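Local atomic coordinates of putative peptidase M23 (Pseudomonas aeruginosa PAO1, PDB entry 2HSI), a protein that is probably a zinc-dependent metalloendopeptidase of the M23 family, with a zinc ion bound in its peptidase domain. Residues 69-81 against 263-275. Sequence-based numbering, arbitrary orientation.
Sequences RWIAVVGIPLSTK and NVSLNDARVDPAI
The carboxamide of Asn267 meets Gly75 in its own plane, with Gly75 O only 4° out of it, and bonds both polar backbone atoms. Gly75 N donates to Asn267 OD1 at 2.7 Å, in the carbonyl plane and on a lone pair, while Asn267 ND2 returns an almost straight bond of 2.9 Å to Gly75 O. The two bonds should fix the rotation of the amide; it engages Gly75 N and O much as a paired strand would. OD1 also accepts from a water that bridges to Val73 O. At chi1 50° CG sits between the backbone N and the carbonyl carbon, bringing the amide up to Gly75 from the type I' turn at 267-268 that closes a two-residue beta hairpin.

Apolar groups pack beside these two hydrogen bonds. Leu266 CB lies 3.8 Å from Gly75 N, and its CD1 reaches Val73 CG1 at 4.1 Å. Val271 CG1 abuts Gly75 CA at 3.7 Å, and Ala269 CB rests against Pro77 CG, also at 3.7 Å. A second water links Leu78 N to Arg270 O. Arg270, whose CB points away from 69-81, has Ser265 and Asp268 at the edge of its guanidinium, NH2 bonding Ser265 OG and making a salt bridge to Asp268 OD1.

The contact joins the two domains: the end of strand 70-75, from the six-stranded N-terminal sheet, meets the hairpin of strands 260-266 and 269-271 in the peptidase sheet. Tyr55 and Val60, from strands 52-55 and 58-64, also touch Asn267, Leu266 touches Val39 of strand 39-43, and Tyr141 of helix 127-141 makes a cation-pi contact with Arg270.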
ATOM      1  N   ARG A  69      -1.733 -21.185  -9.288  1.00 16.37           N
ATOM      2  CA  ARG A  69      -2.908 -20.477  -9.787  1.00 21.01           C
ATOM      3  C   ARG A  69      -2.721 -18.975  -9.643  1.00 12.88           C
ATOM      4  O   ARG A  69      -2.048 -18.500  -8.707  1.00 17.89           O
ATOM      5  CB  ARG A  69      -4.185 -20.923  -9.048  1.00 15.72           C
ATOM      6  CG  ARG A  69      -4.178 -20.549  -7.568  1.00 20.73           C
ATOM      7  CD  ARG A  69      -5.467 -20.837  -6.837  1.00 29.81           C
ATOM      8  NE  ARG A  69      -5.316 -20.435  -5.442  1.00 28.50           N
ATOM      9  CZ  ARG A  69      -6.267 -20.473  -4.515  1.00 27.93           C
ATOM     10  NH1 ARG A  69      -7.493 -20.902  -4.793  1.00 27.82           N
ATOM     11  NH2 ARG A  69      -5.982 -20.078  -3.292  1.00 30.49           N
ATOM     12  N   TRP A  70      -3.289 -18.242 -10.598  1.00 15.68           N
ATOM     13  CA  TRP A  70      -3.363 -16.790 -10.532  1.00 20.60           C
ATOM     14  C   TRP A  70      -4.375 -16.325  -9.491  1.00 18.19           C
ATOM     15  O   TRP A  70      -5.539 -16.765  -9.466  1.00 17.49           O
ATOM     16  CB  TRP A  70      -3.697 -16.196 -11.895  1.00 16.87           C
ATOM     17  CG  TRP A  70      -2.614 -16.338 -12.921  1.00 16.06           C
ATOM     18  CD1 TRP A  70      -2.621 -17.165 -14.019  1.00 18.40           C
ATOM     19  CD2 TRP A  70      -1.368 -15.613 -12.974  1.00 15.68           C
ATOM     20  NE1 TRP A  70      -1.455 -16.999 -14.741  1.00 21.59           N
ATOM     21  CE2 TRP A  70      -0.675 -16.051 -14.125  1.00 15.07           C
ATOM     22  CE3 TRP A  70      -0.782 -14.623 -12.167  1.00 15.86           C
ATOM     23  CZ2 TRP A  70       0.592 -15.544 -14.481  1.00 15.07           C
ATOM     24  CZ3 TRP A  70       0.475 -14.120 -12.523  1.00 20.10           C
ATOM     25  CH2 TRP A  70       1.147 -14.591 -13.668  1.00 18.11           C
ATOM     26  N   ILE A  71      -3.914 -15.438  -8.620  1.00 16.10           N
ATOM     27  CA  ILE A  71      -4.769 -14.867  -7.584  1.00 18.53           C
ATOM     28  C   ILE A  71      -4.690 -13.341  -7.662  1.00 19.20           C
ATOM     29  O   ILE A  71      -3.670 -12.789  -8.079  1.00 17.02           O
ATOM     30  CB  ILE A  71      -4.384 -15.369  -6.153  1.00 16.36           C
ATOM     31  CG1 ILE A  71      -2.875 -15.233  -5.910  1.00 17.74           C
ATOM     32  CG2 ILE A  71      -4.843 -16.823  -5.923  1.00 17.82           C
ATOM     33  CD1 ILE A  71      -2.443 -15.365  -4.456  1.00 26.37           C
ATOM     34  N   ALA A  72      -5.782 -12.669  -7.303  1.00 17.06           N
ATOM     35  CA  ALA A  72      -5.735 -11.221  -7.070  1.00 14.69           C
ATOM     36  C   ALA A  72      -5.583 -10.948  -5.573  1.00 16.70           C
ATOM     37  O   ALA A  72      -6.161 -11.652  -4.734  1.00 17.25           O
ATOM     38  CB  ALA A  72      -6.990 -10.543  -7.615  1.00 15.48           C
ATOM     39  N   VAL A  73      -4.795  -9.932  -5.236  1.00 17.98           N
ATOM     40  CA  VAL A  73      -4.602  -9.509  -3.850  1.00 18.72           C
ATOM     41  C   VAL A  73      -5.200  -8.111  -3.801  1.00 18.65           C
ATOM     42  O   VAL A  73      -4.606  -7.158  -4.319  1.00 16.04           O
ATOM     43  CB  VAL A  73      -3.097  -9.527  -3.438  1.00 14.71           C
ATOM     44  CG1 VAL A  73      -2.896  -9.002  -2.022  1.00 18.55           C
ATOM     45  CG2 VAL A  73      -2.532 -10.942  -3.538  1.00 18.57           C
ATOM     46  N   VAL A  74      -6.399  -8.022  -3.221  1.00 16.90           N
ATOM     47  CA  VAL A  74      -7.308  -6.892  -3.440  1.00 18.50           C
ATOM     48  C   VAL A  74      -7.412  -6.049  -2.177  1.00 16.99           C
ATOM     49  O   VAL A  74      -7.741  -6.570  -1.111  1.00 18.10           O
ATOM     50  CB  VAL A  74      -8.751  -7.379  -3.828  1.00 16.28           C
ATOM     51  CG1 VAL A  74      -9.656  -6.204  -4.219  1.00 14.38           C
ATOM     52  CG2 VAL A  74      -8.719  -8.407  -4.961  1.00 21.52           C
ATOM     53  N   GLY A  75      -7.134  -4.753  -2.303  1.00 16.70           N
ATOM     54  CA  GLY A  75      -7.305  -3.820  -1.190  1.00 16.52           C
ATOM     55  C   GLY A  75      -8.763  -3.403  -1.065  1.00 17.32           C
ATOM     56  O   GLY A  75      -9.387  -3.032  -2.059  1.00 18.79           O
ATOM     57  N   ILE A  76      -9.303  -3.476   0.154  1.00 16.52           N
ATOM     58  CA  ILE A  76     -10.703  -3.116   0.414  0.50 19.68           C
ATOM     59  C   ILE A  76     -10.769  -1.778   1.155  1.00 18.63           C
ATOM     60  O   ILE A  76     -10.319  -1.681   2.295  1.00 22.15           O
ATOM     61  CB  ILE A  76     -11.438  -4.198   1.253  0.50 20.37           C
ATOM     62  CG1 ILE A  76     -11.170  -5.611   0.711  0.50 17.36           C
ATOM     63  CG2 ILE A  76     -12.937  -3.896   1.341  0.50 17.85           C
ATOM     64  CD1 ILE A  76     -11.614  -5.854  -0.727  0.50 14.74           C
ATOM     65  N   PRO A  77     -11.323  -0.734   0.505  1.00 21.93           N
ATOM     66  CA  PRO A  77     -11.401   0.559   1.214  1.00 24.18           C
ATOM     67  C   PRO A  77     -12.150   0.478   2.548  1.00 27.83           C
ATOM     68  O   PRO A  77     -13.059  -0.346   2.707  1.00 23.63           O
ATOM     69  CB  PRO A  77     -12.149   1.452   0.233  1.00 23.05           C
ATOM     70  CG  PRO A  77     -11.909   0.831  -1.110  1.00 25.73           C
ATOM     71  CD  PRO A  77     -11.850  -0.636  -0.871  1.00 19.14           C
ATOM     72  N   LEU A  78     -11.755   1.319   3.496  1.00 25.45           N
ATOM     73  CA  LEU A  78     -12.374   1.349   4.827  1.00 26.46           C
ATOM     74  C   LEU A  78     -13.871   1.714   4.782  1.00 21.39           C
ATOM     75  O   LEU A  78     -14.645   1.283   5.633  1.00 25.88           O
ATOM     76  CB  LEU A  78     -11.592   2.285   5.760  1.00 27.85           C
ATOM     77  CG  LEU A  78     -11.815   2.154   7.275  1.00 35.96           C
ATOM     78  CD1 LEU A  78     -11.298   0.824   7.833  1.00 32.71           C
ATOM     79  CD2 LEU A  78     -11.181   3.328   8.012  1.00 46.91           C
ATOM     80  N   SER A  79     -14.274   2.465   3.764  1.00 25.70           N
ATOM     81  CA  SER A  79     -15.679   2.843   3.577  1.00 29.95           C
ATOM     82  C   SER A  79     -16.568   1.746   2.950  1.00 32.55           C
ATOM     83  O   SER A  79     -17.786   1.919   2.845  1.00 29.07           O
ATOM     84  CB  SER A  79     -15.770   4.141   2.763  1.00 27.90           C
ATOM     85  OG  SER A  79     -15.295   3.954   1.444  1.00 31.34           O
ATOM     86  N   THR A  80     -15.969   0.623   2.545  1.00 27.19           N
ATOM     87  CA  THR A  80     -16.717  -0.474   1.925  1.00 23.27           C
ATOM     88  C   THR A  80     -17.694  -1.129   2.893  1.00 16.49           C
ATOM     89  O   THR A  80     -17.311  -1.570   3.974  1.00 26.57           O
ATOM     90  CB  THR A  80     -15.783  -1.571   1.373  1.00 24.93           C
ATOM     91  OG1 THR A  80     -14.757  -0.970   0.580  1.00 22.95           O
ATOM     92  CG2 THR A  80     -16.544  -2.575   0.523  1.00 22.37           C
ATOM     93  N   LYS A  81     -18.960  -1.185   2.488  1.00 22.89           N
ATOM     94  CA  LYS A  81     -19.980  -1.867   3.259  1.00 27.00           C
ATOM     95  C   LYS A  81     -19.782  -3.376   3.115  1.00 25.56           C
ATOM     96  O   LYS A  81     -19.592  -3.881   1.999  1.00 24.39           O
ATOM     97  CB  LYS A  81     -21.390  -1.439   2.820  1.00 33.66           C
ATOM     98  CG  LYS A  81     -21.949  -0.200   3.551  1.00 46.49           C
ATOM     99  CD  LYS A  81     -21.373   1.121   3.025  1.00 59.53           C
ATOM    100  CE  LYS A  81     -21.314   2.186   4.113  1.00 63.91           C
ATOM    101  NZ  LYS A  81     -20.387   3.300   3.745  1.00 65.79           N
ATOM    102  N   ASN A 263       1.669   4.314   5.320  1.00 20.10           N
ATOM    103  CA  ASN A 263       0.483   3.888   4.560  1.00 18.95           C
ATOM    104  C   ASN A 263       0.831   2.746   3.638  1.00 20.34           C
ATOM    105  O   ASN A 263       1.912   2.747   3.057  1.00 17.58           O
ATOM    106  CB  ASN A 263      -0.061   5.030   3.694  1.00 17.81           C
ATOM    107  CG  ASN A 263      -0.716   6.124   4.506  1.00 26.25           C
ATOM    108  OD1 ASN A 263      -1.356   5.858   5.520  1.00 24.93           O
ATOM    109  ND2 ASN A 263      -0.564   7.364   4.062  1.00 40.31           N
ATOM    110  N   VAL A 264      -0.087   1.787   3.496  1.00 19.24           N
ATOM    111  CA  VAL A 264       0.007   0.757   2.456  1.00 16.50           C
ATOM    112  C   VAL A 264      -1.244   0.841   1.596  1.00 20.69           C
ATOM    113  O   VAL A 264      -2.359   0.865   2.114  1.00 19.04           O
ATOM    114  CB  VAL A 264       0.163  -0.676   3.024  1.00 15.75           C
ATOM    115  CG1 VAL A 264       0.030  -1.733   1.903  1.00 17.10           C
ATOM    116  CG2 VAL A 264       1.503  -0.840   3.718  1.00 18.67           C
ATOM    117  N   SER A 265      -1.046   0.904   0.284  1.00 15.28           N
ATOM    118  CA  SER A 265      -2.144   0.981  -0.657  1.00 17.59           C
ATOM    119  C   SER A 265      -2.106  -0.208  -1.618  1.00 18.15           C
ATOM    120  O   SER A 265      -1.035  -0.700  -1.984  1.00 16.46           O
ATOM    121  CB  SER A 265      -2.087   2.306  -1.411  1.00 12.88           C
ATOM    122  OG  SER A 265      -3.234   2.541  -2.223  1.00 18.18           O
ATOM    123  N   LEU A 266      -3.294  -0.660  -2.000  1.00 17.39           N
ATOM    124  CA  LEU A 266      -3.488  -1.669  -3.042  1.00 19.39           C
ATOM    125  C   LEU A 266      -4.694  -1.215  -3.832  1.00 20.07           C
ATOM    126  O   LEU A 266      -5.716  -0.854  -3.241  1.00 22.29           O
ATOM    127  CB  LEU A 266      -3.796  -3.045  -2.440  1.00 16.33           C
ATOM    128  CG  LEU A 266      -2.675  -3.938  -1.902  1.00 20.63           C
ATOM    129  CD1 LEU A 266      -3.278  -5.004  -0.995  1.00 21.83           C
ATOM    130  CD2 LEU A 266      -1.904  -4.588  -3.043  1.00 17.49           C
ATOM    131  N   ASN A 267      -4.579  -1.232  -5.157  1.00 14.84           N
ATOM    132  CA  ASN A 267      -5.636  -0.769  -6.073  1.00 18.63           C
ATOM    133  C   ASN A 267      -6.322   0.529  -5.638  1.00 17.71           C
ATOM    134  O   ASN A 267      -7.549   0.620  -5.636  1.00 15.58           O
ATOM    135  CB  ASN A 267      -6.678  -1.871  -6.401  1.00 16.12           C
ATOM    136  CG  ASN A 267      -7.241  -2.568  -5.165  1.00 16.98           C
ATOM    137  OD1 ASN A 267      -6.714  -3.587  -4.727  1.00 16.41           O
ATOM    138  ND2 ASN A 267      -8.292  -1.998  -4.575  1.00 16.87           N
ATOM    139  N   ASP A 268      -5.506   1.518  -5.259  1.00 17.16           N
ATOM    140  CA  ASP A 268      -5.986   2.815  -4.758  1.00 18.73           C
ATOM    141  C   ASP A 268      -6.918   2.709  -3.538  1.00 23.39           C
ATOM    142  O   ASP A 268      -7.890   3.471  -3.406  1.00 20.00           O
ATOM    143  CB  ASP A 268      -6.611   3.649  -5.884  1.00 15.88           C
ATOM    144  CG  ASP A 268      -6.777   5.126  -5.520  1.00 20.86           C
ATOM    145  OD1 ASP A 268      -5.985   5.650  -4.708  1.00 18.40           O
ATOM    146  OD2 ASP A 268      -7.712   5.758  -6.064  1.00 21.08           O
ATOM    147  N   ALA A 269      -6.614   1.753  -2.657  1.00 17.07           N
ATOM    148  CA  ALA A 269      -7.305   1.611  -1.392  1.00 23.01           C
ATOM    149  C   ALA A 269      -6.274   1.506  -0.278  1.00 22.61           C
ATOM    150  O   ALA A 269      -5.438   0.587  -0.285  1.00 23.64           O
ATOM    151  CB  ALA A 269      -8.200   0.378  -1.412  1.00 19.84           C
ATOM    152  N   ARG A 270      -6.316   2.446   0.670  1.00 19.90           N
ATOM    153  CA  ARG A 270      -5.475   2.351   1.870  1.00 21.24           C
ATOM    154  C   ARG A 270      -5.962   1.232   2.772  1.00 23.88           C
ATOM    155  O   ARG A 270      -7.143   1.170   3.149  1.00 22.98           O
ATOM    156  CB  ARG A 270      -5.401   3.669   2.659  1.00 18.74           C
ATOM    157  CG  ARG A 270      -4.223   4.574   2.287  1.00 28.64           C
ATOM    158  CD  ARG A 270      -4.630   5.606   1.263  1.00 36.82           C
ATOM    159  NE  ARG A 270      -4.514   5.078  -0.077  1.00 33.01           N
ATOM    160  CZ  ARG A 270      -5.234   5.465  -1.126  1.00 32.69           C
ATOM    161  NH1 ARG A 270      -6.167   6.403  -1.036  1.00 31.50           N
ATOM    162  NH2 ARG A 270      -5.014   4.894  -2.285  1.00 19.75           N
ATOM    163  N   VAL A 271      -5.037   0.340   3.099  1.00 21.73           N
ATOM    164  CA  VAL A 271      -5.342  -0.832   3.893  1.00 21.56           C
ATOM    165  C   VAL A 271      -4.416  -0.910   5.098  1.00 17.95           C
ATOM    166  O   VAL A 271      -3.433  -0.165   5.188  1.00 24.65           O
ATOM    167  CB  VAL A 271      -5.306  -2.144   3.049  1.00 19.00           C
ATOM    168  CG1 VAL A 271      -6.350  -2.094   1.930  1.00 17.86           C
ATOM    169  CG2 VAL A 271      -3.895  -2.425   2.503  1.00 16.56           C
ATOM    170  N   ASP A 272      -4.765  -1.788   6.033  1.00 22.83           N
ATOM    171  CA  ASP A 272      -4.060  -1.947   7.297  1.00 24.20           C
ATOM    172  C   ASP A 272      -2.677  -2.563   7.094  1.00 19.00           C
ATOM    173  O   ASP A 272      -2.562  -3.751   6.759  1.00 23.30           O
ATOM    174  CB  ASP A 272      -4.905  -2.820   8.234  1.00 29.81           C
ATOM    175  CG  ASP A 272      -4.343  -2.915   9.644  1.00 31.48           C
ATOM    176  OD1 ASP A 272      -3.292  -2.312   9.956  1.00 31.02           O
ATOM    177  OD2 ASP A 272      -4.983  -3.606  10.462  1.00 28.25           O
ATOM    178  N   PRO A 273      -1.616  -1.766   7.316  1.00 21.42           N
ATOM    179  CA  PRO A 273      -0.260  -2.274   7.135  1.00 22.01           C
ATOM    180  C   PRO A 273       0.090  -3.434   8.070  1.00 24.98           C
ATOM    181  O   PRO A 273       0.978  -4.213   7.740  1.00 23.77           O
ATOM    182  CB  PRO A 273       0.608  -1.047   7.443  1.00 21.61           C
ATOM    183  CG  PRO A 273      -0.291   0.108   7.148  1.00 20.00           C
ATOM    184  CD  PRO A 273      -1.591  -0.351   7.724  1.00 18.00           C
ATOM    185  N   ALA A 274      -0.623  -3.556   9.197  1.00 23.67           N
ATOM    186  CA  ALA A 274      -0.409  -4.650  10.158  1.00 23.84           C
ATOM    187  C   ALA A 274      -0.668  -6.044   9.556  1.00 21.02           C
ATOM    188  O   ALA A 274      -0.034  -7.008   9.955  1.00 24.30           O
ATOM    189  CB  ALA A 274      -1.239  -4.446  11.425  1.00 23.54           C
ATOM    190  N   ILE A 275      -1.584  -6.125   8.589  1.00 19.47           N
ATOM    191  CA  ILE A 275      -1.872  -7.374   7.858  1.00 26.97           C
ATOM    192  C   ILE A 275      -0.595  -7.938   7.212  1.00 25.10           C
ATOM    193  O   ILE A 275      -0.288  -9.130   7.332  1.00 21.91           O
ATOM    194  CB  ILE A 275      -2.982  -7.136   6.789  1.00 23.21           C
ATOM    195  CG1 ILE A 275      -4.312  -6.781   7.465  1.00 25.04           C
ATOM    196  CG2 ILE A 275      -3.150  -8.352   5.828  1.00 21.14           C
ATOM    197  CD1 ILE A 275      -5.374  -6.291   6.514  1.00 26.00           C
TER
HETATM  198  O   HOH W   1      -4.464  -4.755  -5.653  1.00 14.95           O
HETATM  199  O   HOH W   2      -9.403   2.809   2.898  1.00 22.45           O